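Local coordinates for protein fructosyl amine: oxygen oxidoreductase (PDB 3DJE) that uses bound FAD to oxidise fructosyl amino acids (Amadori products) with molecular oxygen, so removing the sugar from glycated amines, at residues Leu106-Leu109 with Gly110-Arg114; Glu319-Pro322 with Gln323-Asp326; Glu76-Asn79 with Gly80-Asp84. All coordinates share one frame; numbering follows the deposited sequence. Where two conformers were deposited one is given.

Contact 1 (Leu106-Leu109 with Gly110-Arg114)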
ATOM      1  N   LEU A 106      12.539   3.765 -18.831  1.00 17.59           N
ATOM      2  CA  LEU A 106      13.929   3.653 -18.369  1.00 17.71           C
ATOM      3  C   LEU A 106      14.441   4.913 -17.650  1.00 18.06           C
ATOM      4  O   LEU A 106      15.247   4.824 -16.706  1.00 17.47           O
ATOM      5  CB  LEU A 106      14.861   3.219 -19.519  1.00 18.13           C
ATOM      6  CG  LEU A 106      14.656   1.774 -20.000  1.00 18.68           C
ATOM      7  CD1 LEU A 106      15.369   1.534 -21.322  1.00 21.08           C
ATOM      8  CD2 LEU A 106      15.069   0.702 -18.986  1.00 19.82           C
ATOM      9  N   ASP A 107      13.962   6.083 -18.078  1.00 18.54           N
ATOM     10  CA  ASP A 107      14.246   7.315 -17.357  1.00 19.17           C
ATOM     11  C   ASP A 107      13.667   7.226 -15.949  1.00 18.51           C
ATOM     12  O   ASP A 107      14.360   7.502 -14.965  1.00 18.77           O
ATOM     13  CB  ASP A 107      13.686   8.543 -18.088  1.00 20.14           C
ATOM     14  CG  ASP A 107      14.416   8.838 -19.394  1.00 22.84           C
ATOM     15  OD1 ASP A 107      15.504   8.259 -19.632  1.00 27.24           O
ATOM     16  OD2 ASP A 107      13.892   9.655 -20.196  1.00 26.62           O
ATOM     17  N   ARG A 108      12.409   6.804 -15.855  1.00 17.35           N
ATOM     18  CA  ARG A 108      11.758   6.651 -14.549  1.00 16.85           C
ATOM     19  C   ARG A 108      12.489   5.605 -13.704  1.00 16.21           C
ATOM     20  O   ARG A 108      12.702   5.795 -12.508  1.00 15.99           O
ATOM     21  CB  ARG A 108      10.285   6.269 -14.723  1.00 16.96           C
ATOM     22  CG  ARG A 108       9.513   6.028 -13.420  1.00 18.68           C
ATOM     23  CD  ARG A 108       9.396   7.285 -12.570  1.00 20.02           C
ATOM     24  NE  ARG A 108       8.462   7.080 -11.462  1.00 22.61           N
ATOM     25  CZ  ARG A 108       8.386   7.846 -10.375  1.00 24.73           C
ATOM     26  NH1 ARG A 108       9.183   8.896 -10.236  1.00 25.03           N
ATOM     27  NH2 ARG A 108       7.496   7.564  -9.428  1.00 26.17           N
ATOM     28  N   LEU A 109      12.894   4.514 -14.342  1.00 15.85           N
ATOM     29  CA  LEU A 109      13.649   3.466 -13.660  1.00 15.59           C
ATOM     30  C   LEU A 109      14.937   4.018 -13.023  1.00 15.53           C
ATOM     31  O   LEU A 109      15.300   3.646 -11.904  1.00 15.74           O
ATOM     32  CB  LEU A 109      13.968   2.335 -14.641  1.00 15.65           C
ATOM     33  CG  LEU A 109      14.546   1.075 -13.994  1.00 15.72           C
ATOM     34  CD1 LEU A 109      13.506   0.378 -13.106  1.00 18.70           C
ATOM     35  CD2 LEU A 109      15.081   0.105 -15.043  1.00 15.59           C
ATOM     36  N   GLY A 110      15.622   4.911 -13.734  1.00 15.25           N
ATOM     37  CA  GLY A 110      16.827   5.551 -13.190  1.00 15.83           C
ATOM     38  C   GLY A 110      16.562   6.322 -11.909  1.00 16.11           C
ATOM     39  O   GLY A 110      17.364   6.276 -10.971  1.00 15.94           O
ATOM     40  N   VAL A 111      15.430   7.026 -11.867  1.00 16.49           N
ATOM     41  CA  VAL A 111      15.040   7.802 -10.684  1.00 16.94           C
ATOM     42  C   VAL A 111      14.720   6.863  -9.536  1.00 16.88           C
ATOM     43  O   VAL A 111      15.102   7.111  -8.391  1.00 17.00           O
ATOM     44  CB  VAL A 111      13.809   8.705 -10.955  1.00 16.75           C
ATOM     45  CG1 VAL A 111      13.309   9.327  -9.668  1.00 17.78           C
ATOM     46  CG2 VAL A 111      14.157   9.798 -11.960  1.00 17.93           C
ATOM     47  N   ARG A 112      14.016   5.782  -9.854  1.00 17.06           N
ATOM     48  CA  ARG A 112      13.573   4.840  -8.833  1.00 17.76           C
ATOM     49  C   ARG A 112      14.723   4.037  -8.226  1.00 17.59           C
ATOM     50  O   ARG A 112      14.828   3.913  -6.994  1.00 18.31           O
ATOM     51  CB  ARG A 112      12.490   3.928  -9.407  1.00 17.69           C
ATOM     52  CG  ARG A 112      11.200   4.722  -9.705  1.00 17.79           C
ATOM     53  CD  ARG A 112       9.964   3.864 -10.009  1.00 19.67           C
ATOM     54  NE  ARG A 112       9.662   2.887  -8.956  1.00 22.02           N
ATOM     55  CZ  ARG A 112       8.599   2.085  -8.969  1.00 21.63           C
ATOM     56  NH1 ARG A 112       7.730   2.156  -9.970  1.00 21.96           N
ATOM     57  NH2 ARG A 112       8.407   1.207  -7.991  1.00 22.77           N
ATOM     58  N   VAL A 113      15.603   3.540  -9.091  1.00 16.98           N
ATOM     59  CA  VAL A 113      16.652   2.603  -8.703  1.00 17.64           C
ATOM     60  C   VAL A 113      17.979   3.285  -8.325  1.00 18.10           C
ATOM     61  O   VAL A 113      18.736   2.759  -7.498  1.00 18.37           O
ATOM     62  CB  VAL A 113      16.870   1.545  -9.841  1.00 17.78           C
ATOM     63  CG1 VAL A 113      18.063   0.614  -9.542  1.00 18.87           C
ATOM     64  CG2 VAL A 113      15.615   0.721 -10.037  1.00 18.31           C
ATOM     65  N   ARG A 114      18.253   4.453  -8.915  1.00 18.47           N
ATOM     66  CA  ARG A 114      19.529   5.172  -8.708  1.00 19.13           C
ATOM     67  C   ARG A 114      20.733   4.228  -8.835  1.00 20.00           C
ATOM     68  O   ARG A 114      21.491   4.041  -7.873  1.00 18.65           O
ATOM     69  CB  ARG A 114      19.551   5.904  -7.360  1.00 19.22           C
ATOM     70  CG  ARG A 114      18.477   6.969  -7.236  1.00 20.21           C
ATOM     71  CD  ARG A 114      18.674   7.781  -5.980  1.00 23.28           C
ATOM     72  NE  ARG A 114      18.479   6.971  -4.785  1.00 25.46           N
ATOM     73  CZ  ARG A 114      18.897   7.323  -3.572  1.00 26.65           C
ATOM     74  NH1 ARG A 114      19.551   8.464  -3.395  1.00 27.51           N
ATOM     75  NH2 ARG A 114      18.674   6.523  -2.542  1.00 27.71           N
TER
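Leu109 and Val113 lie side by side on the last turns of helix 103-113, pointing the same way. CD1 of Leu109 meets CG2 of Val113 at 3.7 Å. CG of Leu109 is anti to its own N (chi1 -170°), which carries the isobutyl group forward along the helix toward Val113. Both side chains rest on Met98 of strand 96-100 and Tyr149 of strand 147-151, so this is the sheet-facing side of the helix. The backbone below is tightly bonded: Val113 N donates to Leu109 O at 2.8 Å.

Arg108 carries the other side of the contact. Its chain turns about the CB-CG bond (chi2 65°) and runs across the side chain of Arg112. NE of Arg108 lies 3.8 Å from CD of Arg112. CG of Arg112 sits over one face of the Arg108 guanidinium, near its rim. The two guanidinium planes are 59° apart, and the NE atoms stay 5.0 Å from each other. NH1 of Arg108 passes CG1 of Val111 at 4.2 Å and bonds to the backbone O of Tyr60, a residue of the sugar-analogue pocket.

The aliphatic CG and CD of Arg112 thus pack against the Arg108 guanidinium, while the two guanidinium groups do not touch. The Arg112 side chain comes within about 5 Å of the bound substrate analogue, where its charge probably makes the local potential more positive.

Contact 2 (Glu319-Pro322 with Gln323-Asp326)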
ATOM      1  N   GLU A 319       5.306 -12.849 -21.464  1.00 18.01           N
ATOM      2  CA  GLU A 319       6.664 -12.323 -21.590  1.00 18.67           C
ATOM      3  C   GLU A 319       7.647 -12.918 -20.585  1.00 17.95           C
ATOM      4  O   GLU A 319       8.861 -12.733 -20.730  1.00 18.21           O
ATOM      5  CB  GLU A 319       6.659 -10.800 -21.417  1.00 18.70           C
ATOM      6  CG  GLU A 319       5.869 -10.053 -22.490  1.00 20.59           C
ATOM      7  CD  GLU A 319       5.967  -8.538 -22.389  1.00 21.44           C
ATOM      8  OE1 GLU A 319       6.680  -8.003 -21.506  1.00 22.55           O
ATOM      9  OE2 GLU A 319       5.309  -7.867 -23.209  1.00 25.44           O
ATOM     10  N   THR A 320       7.125 -13.632 -19.584  1.00 17.39           N
ATOM     11  CA  THR A 320       7.918 -14.035 -18.420  1.00 16.70           C
ATOM     12  C   THR A 320       7.769 -15.521 -18.084  1.00 17.11           C
ATOM     13  O   THR A 320       8.750 -16.266 -18.061  1.00 17.49           O
ATOM     14  CB  THR A 320       7.524 -13.204 -17.174  1.00 16.61           C
ATOM     15  OG1 THR A 320       6.114 -13.314 -16.953  1.00 16.00           O
ATOM     16  CG2 THR A 320       7.876 -11.742 -17.378  1.00 15.66           C
HETATM   17  N   MSE A 321       6.537 -15.925 -17.792  1.00 17.44           N
HETATM   18  CA  MSE A 321       6.210 -17.310 -17.470  1.00 19.69           C
HETATM   19  C   MSE A 321       5.098 -17.798 -18.399  1.00 18.20           C
HETATM   20  O   MSE A 321       3.967 -18.016 -17.971  1.00 17.46           O
HETATM   21  CB  MSE A 321       5.786 -17.411 -16.008  1.00 18.87           C
HETATM   22  CG  MSE A 321       6.916 -17.040 -15.088  1.00 19.91           C
HETATM   23 SE   MSE A 321       6.491 -17.295 -13.235  1.00 30.04          SE
HETATM   24  CE  MSE A 321       4.960 -16.106 -13.086  1.00 20.14           C
ATOM     25  N   PRO A 322       5.411 -17.933 -19.698  1.00 18.04           N
ATOM     26  CA  PRO A 322       4.346 -18.218 -20.674  1.00 18.39           C
ATOM     27  C   PRO A 322       3.629 -19.548 -20.419  1.00 18.28           C
ATOM     28  O   PRO A 322       2.461 -19.708 -20.822  1.00 18.97           O
ATOM     29  CB  PRO A 322       5.088 -18.221 -22.023  1.00 18.19           C
ATOM     30  CG  PRO A 322       6.518 -18.433 -21.685  1.00 18.10           C
ATOM     31  CD  PRO A 322       6.734 -17.805 -20.333  1.00 18.79           C
ATOM     32  N   GLN A 323       4.301 -20.474 -19.733  1.00 18.40           N
ATOM     33  CA  GLN A 323       3.689 -21.759 -19.350  1.00 18.47           C
ATOM     34  C   GLN A 323       2.475 -21.586 -18.405  1.00 18.38           C
ATOM     35  O   GLN A 323       1.622 -22.479 -18.280  1.00 19.11           O
ATOM     36  CB  GLN A 323       4.740 -22.711 -18.763  1.00 18.92           C
ATOM     37  CG  GLN A 323       5.227 -22.387 -17.326  1.00 17.76           C
ATOM     38  CD  GLN A 323       6.298 -21.305 -17.250  1.00 18.94           C
ATOM     39  OE1 GLN A 323       6.644 -20.673 -18.249  1.00 18.90           O
ATOM     40  NE2 GLN A 323       6.814 -21.074 -16.043  1.00 18.43           N
ATOM     41  N   LEU A 324       2.397 -20.421 -17.759  1.00 17.79           N
ATOM     42  CA  LEU A 324       1.322 -20.119 -16.818  1.00 18.13           C
ATOM     43  C   LEU A 324       0.271 -19.171 -17.381  1.00 18.41           C
ATOM     44  O   LEU A 324      -0.736 -18.905 -16.728  1.00 17.70           O
ATOM     45  CB  LEU A 324       1.900 -19.532 -15.514  1.00 17.43           C
ATOM     46  CG  LEU A 324       2.863 -20.411 -14.708  1.00 17.62           C
ATOM     47  CD1 LEU A 324       3.231 -19.735 -13.378  1.00 16.94           C
ATOM     48  CD2 LEU A 324       2.235 -21.791 -14.451  1.00 17.80           C
ATOM     49  N   ALA A 325       0.493 -18.674 -18.600  1.00 19.42           N
ATOM     50  CA  ALA A 325      -0.270 -17.529 -19.112  1.00 20.36           C
ATOM     51  C   ALA A 325      -1.759 -17.795 -19.341  1.00 21.03           C
ATOM     52  O   ALA A 325      -2.563 -16.859 -19.381  1.00 21.43           O
ATOM     53  CB  ALA A 325       0.384 -16.961 -20.367  1.00 20.85           C
ATOM     54  N   ASP A 326      -2.117 -19.071 -19.476  1.00 21.90           N
ATOM     55  CA  ASP A 326      -3.496 -19.461 -19.745  1.00 22.88           C
ATOM     56  C   ASP A 326      -4.170 -20.135 -18.551  1.00 22.52           C
ATOM     57  O   ASP A 326      -5.324 -20.549 -18.640  1.00 22.94           O
ATOM     58  CB  ASP A 326      -3.564 -20.372 -20.977  1.00 23.66           C
ATOM     59  CG  ASP A 326      -3.201 -19.644 -22.267  1.00 27.50           C
ATOM     60  OD1 ASP A 326      -3.573 -18.455 -22.423  1.00 31.64           O
ATOM     61  OD2 ASP A 326      -2.539 -20.265 -23.129  1.00 32.24           O
TER
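Met321, a selenomethionine here, meets Leu324 and Gln323 round the turn that follows helix 307-320, well away from the FAD and sugar sites. Its CE lies 4.0 Å from CD1 of Leu324, and SE is almost as near to the same methyl. The bend at chi3 (-60°) folds CE back beside the leucine. On another flank the Gln323 amide crosses the Met321 side chain obliquely, with NE2 3.8 Å from CB of Met321. Gln323 OE1 comes to 3.5 Å from CD of Pro322. Two torsions together fold Gln323 back over the Met321-Pro322 peptide: chi1 (74°) puts CG between the backbone N and the carbonyl carbon, and chi2 (-81°) turns the amide inward. OE1 of Gln323 then lies 3.3 Å from C of Met321.

Two backbone bonds hold the turn. Leu324 N donates to Met321 O at 2.9 Å, and Ala325 N donates to Pro322 O at 3.1 Å. These are successive i to i+3 bonds, as in overlapping beta turns.

Further out, the Tyr251 side chain, on helix 248-251, touches Met321 and Leu324. Phe265 of strand 263-265 packs on Met321 as well. NH2 of Arg314, in helix 307-320, bonds to Ala325 O.

Met321 and Leu324 are therefore buried and pack with Tyr251. NE2 of Gln323 bonds to both Val138 O and Tyr251 OH, and these two bonds probably fix the rotation of the amide over the peptide.

Contact 3 (Glu76-Asn79 with Gly80-Asp84)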
ATOM      1  N   GLU A  76      14.175   3.552   8.645  1.00 15.51           N
ATOM      2  CA  GLU A  76      13.422   3.171   9.848  1.00 16.30           C
ATOM      3  C   GLU A  76      12.557   1.943   9.597  1.00 14.37           C
ATOM      4  O   GLU A  76      12.441   1.062  10.467  1.00 13.97           O
ATOM      5  CB  GLU A  76      12.560   4.331  10.361  1.00 16.50           C
ATOM      6  CG  GLU A  76      13.380   5.442  11.006  1.00 20.06           C
ATOM      7  CD  GLU A  76      12.620   6.744  11.238  1.00 21.52           C
ATOM      8  OE1 GLU A  76      11.550   6.969  10.610  1.00 29.33           O
ATOM      9  OE2 GLU A  76      13.118   7.568  12.043  1.00 27.65           O
ATOM     10  N   ALA A  77      11.952   1.880   8.412  1.00 13.38           N
ATOM     11  CA  ALA A  77      11.104   0.741   8.068  1.00 13.26           C
ATOM     12  C   ALA A  77      11.941  -0.518   7.926  1.00 13.10           C
ATOM     13  O   ALA A  77      11.577  -1.559   8.457  1.00 12.56           O
ATOM     14  CB  ALA A  77      10.315   1.016   6.773  1.00 13.53           C
ATOM     15  N   PHE A  78      13.067  -0.413   7.213  1.00 14.29           N
ATOM     16  CA  PHE A  78      13.942  -1.568   7.015  1.00 15.25           C
ATOM     17  C   PHE A  78      14.521  -2.077   8.317  1.00 14.44           C
ATOM     18  O   PHE A  78      14.640  -3.296   8.512  1.00 14.80           O
ATOM     19  CB  PHE A  78      15.068  -1.259   6.034  1.00 16.49           C
ATOM     20  CG  PHE A  78      14.826  -1.788   4.655  1.00 19.20           C
ATOM     21  CD1 PHE A  78      14.320  -0.953   3.662  1.00 23.30           C
ATOM     22  CD2 PHE A  78      15.111  -3.122   4.345  1.00 22.35           C
ATOM     23  CE1 PHE A  78      14.108  -1.429   2.368  1.00 23.78           C
ATOM     24  CE2 PHE A  78      14.913  -3.621   3.046  1.00 23.39           C
ATOM     25  CZ  PHE A  78      14.403  -2.774   2.060  1.00 22.60           C
ATOM     26  N   ASN A  79      14.896  -1.152   9.198  0.50 14.36           N
ATOM     27  CA  ASN A  79      15.329  -1.516  10.535  0.50 14.26           C
ATOM     28  C   ASN A  79      14.297  -2.434  11.179  0.50 13.77           C
ATOM     29  O   ASN A  79      14.653  -3.471  11.729  0.50 13.57           O
ATOM     30  CB  ASN A  79      15.544  -0.280  11.404  0.50 14.56           C
ATOM     31  CG  ASN A  79      16.827   0.469  11.062  0.50 15.49           C
ATOM     32  OD1 ASN A  79      17.723  -0.061  10.402  0.50 18.49           O
ATOM     33  ND2 ASN A  79      16.914   1.717  11.516  0.50 18.15           N
ATOM     34  N   GLY A  80      13.019  -2.062  11.070  1.00 13.24           N
ATOM     35  CA  GLY A  80      11.936  -2.848  11.652  1.00 12.68           C
ATOM     36  C   GLY A  80      11.892  -4.251  11.075  1.00 12.38           C
ATOM     37  O   GLY A  80      11.835  -5.225  11.816  1.00 12.57           O
ATOM     38  N   TRP A  81      11.908  -4.362   9.747  1.00 11.62           N
ATOM     39  CA  TRP A  81      11.853  -5.672   9.104  1.00 11.47           C
ATOM     40  C   TRP A  81      13.068  -6.548   9.436  1.00 12.45           C
ATOM     41  O   TRP A  81      12.953  -7.765   9.499  1.00 13.10           O
ATOM     42  CB  TRP A  81      11.730  -5.540   7.591  1.00 11.43           C
ATOM     43  CG  TRP A  81      10.418  -4.934   7.134  1.00 10.44           C
ATOM     44  CD1 TRP A  81      10.242  -3.712   6.540  1.00  9.96           C
ATOM     45  CD2 TRP A  81       9.114  -5.522   7.242  1.00  9.51           C
ATOM     46  NE1 TRP A  81       8.904  -3.506   6.256  1.00 10.87           N
ATOM     47  CE2 TRP A  81       8.190  -4.605   6.674  1.00  9.26           C
ATOM     48  CE3 TRP A  81       8.639  -6.740   7.756  1.00  9.43           C
ATOM     49  CZ2 TRP A  81       6.808  -4.871   6.623  1.00 10.32           C
ATOM     50  CZ3 TRP A  81       7.284  -6.999   7.720  1.00  9.22           C
ATOM     51  CH2 TRP A  81       6.376  -6.074   7.145  1.00 10.80           C
ATOM     52  N   LYS A  82      14.216  -5.913   9.632  1.00 13.36           N
ATOM     53  CA  LYS A  82      15.473  -6.647   9.878  1.00 15.17           C
ATOM     54  C   LYS A  82      15.739  -6.954  11.348  1.00 15.65           C
ATOM     55  O   LYS A  82      16.350  -7.986  11.663  1.00 16.11           O
ATOM     56  CB  LYS A  82      16.658  -5.857   9.318  1.00 16.48           C
ATOM     57  CG  LYS A  82      16.770  -5.947   7.804  1.00 19.30           C
ATOM     58  CD  LYS A  82      17.560  -4.779   7.250  1.00 24.29           C
ATOM     59  CE  LYS A  82      19.046  -4.911   7.528  1.00 28.09           C
ATOM     60  NZ  LYS A  82      19.792  -3.823   6.847  1.00 29.98           N
ATOM     61  N   ASN A  83      15.283  -6.069  12.238  1.00 15.21           N
ATOM     62  CA  ASN A  83      15.717  -6.088  13.637  1.00 15.52           C
ATOM     63  C   ASN A  83      14.616  -6.197  14.688  1.00 14.93           C
ATOM     64  O   ASN A  83      14.914  -6.509  15.851  1.00 15.38           O
ATOM     65  CB  ASN A  83      16.588  -4.863  13.937  1.00 16.10           C
ATOM     66  CG  ASN A  83      17.846  -4.823  13.076  1.00 17.28           C
ATOM     67  OD1 ASN A  83      18.463  -5.852  12.816  1.00 20.74           O
ATOM     68  ND2 ASN A  83      18.233  -3.628  12.644  1.00 20.72           N
ATOM     69  N   ASP A  84      13.361  -5.936  14.310  1.00 13.15           N
ATOM     70  CA  ASP A  84      12.257  -6.016  15.279  1.00 13.28           C
ATOM     71  C   ASP A  84      11.739  -7.450  15.261  1.00 12.79           C
ATOM     72  O   ASP A  84      11.242  -7.901  14.231  1.00 11.98           O
ATOM     73  CB  ASP A  84      11.140  -5.038  14.883  1.00 13.14           C
ATOM     74  CG  ASP A  84       9.992  -4.988  15.891  1.00 13.86           C
ATOM     75  OD1 ASP A  84       9.812  -5.934  16.692  1.00 13.88           O
ATOM     76  OD2 ASP A  84       9.251  -3.980  15.844  1.00 13.89           O
TER
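In this FAD-dependent oxidoreductase fold of the MSOX/MTOX family, the C-terminal turns of helix 64-83 pack against the FAD-binding segment 366-368 and the residues just after it. Trp81 touches Phe367 and Pro371, and Ala77 touches Tyr369 and Ser372. Trp81 N donates to Ala77 O at 3.1 Å. CD1 of the Trp81 indole lies 3.2 Å from the same Ala77 O. CG of Trp81 is anti to its own carbonyl carbon (chi1 -66°), which directs the ring back along the helix. Trp81 NE1 bonds to Lys368 O, and the ring also touches Ile55. Both Lys368 and Phe367 bind FAD, so Trp81 is in the second shell of the cofactor site, where its bond probably helps to position Lys368.

Phe78 and Lys82 make the next pair, one turn apart. The contact is through a methylene and not through the amine. Lys82 N donates to Phe78 O at 2.9 Å and makes a second, weak bond to Asn79 O.

The helix ends at Asn83. Asp84, the first residue beyond it, has a salt bridge to Arg27 through OD2, while its OD1 accepts from Leu86 N. Asn79 O receives Asn83 N at 2.7 Å. The aliphatic part of Lys82 lies close along the helix: its CD is 3.5 Å from Phe78 O and comes in at the edge of the Phe78 ring, near the ring plane, 4.1 Å from Phe78 CD2.

How the contacts relate
The three contacts are separate: the nearest atoms are about 10 Å apart between contacts 1 and 3, and about 22 Å between contacts 2 and 3. Contacts 1 and 3 are helix ends, each partly buried, and they approach the active site from different parts of the fold. Contact 1 comes within about 5 Å of the sugar analogue and backs onto the ten-stranded sheet. Contact 3 is hydrogen-bonded to the FAD-binding segment through Trp81 NE1. Contact 2 is a buried turn far from both ligands. Its backbone bonds span three residues, whereas the helical contacts rely mainly on i to i+4 bonds. A guanidinium group takes part in contact 1, whereas apolar groups and a glutamine amide dominate contact 2.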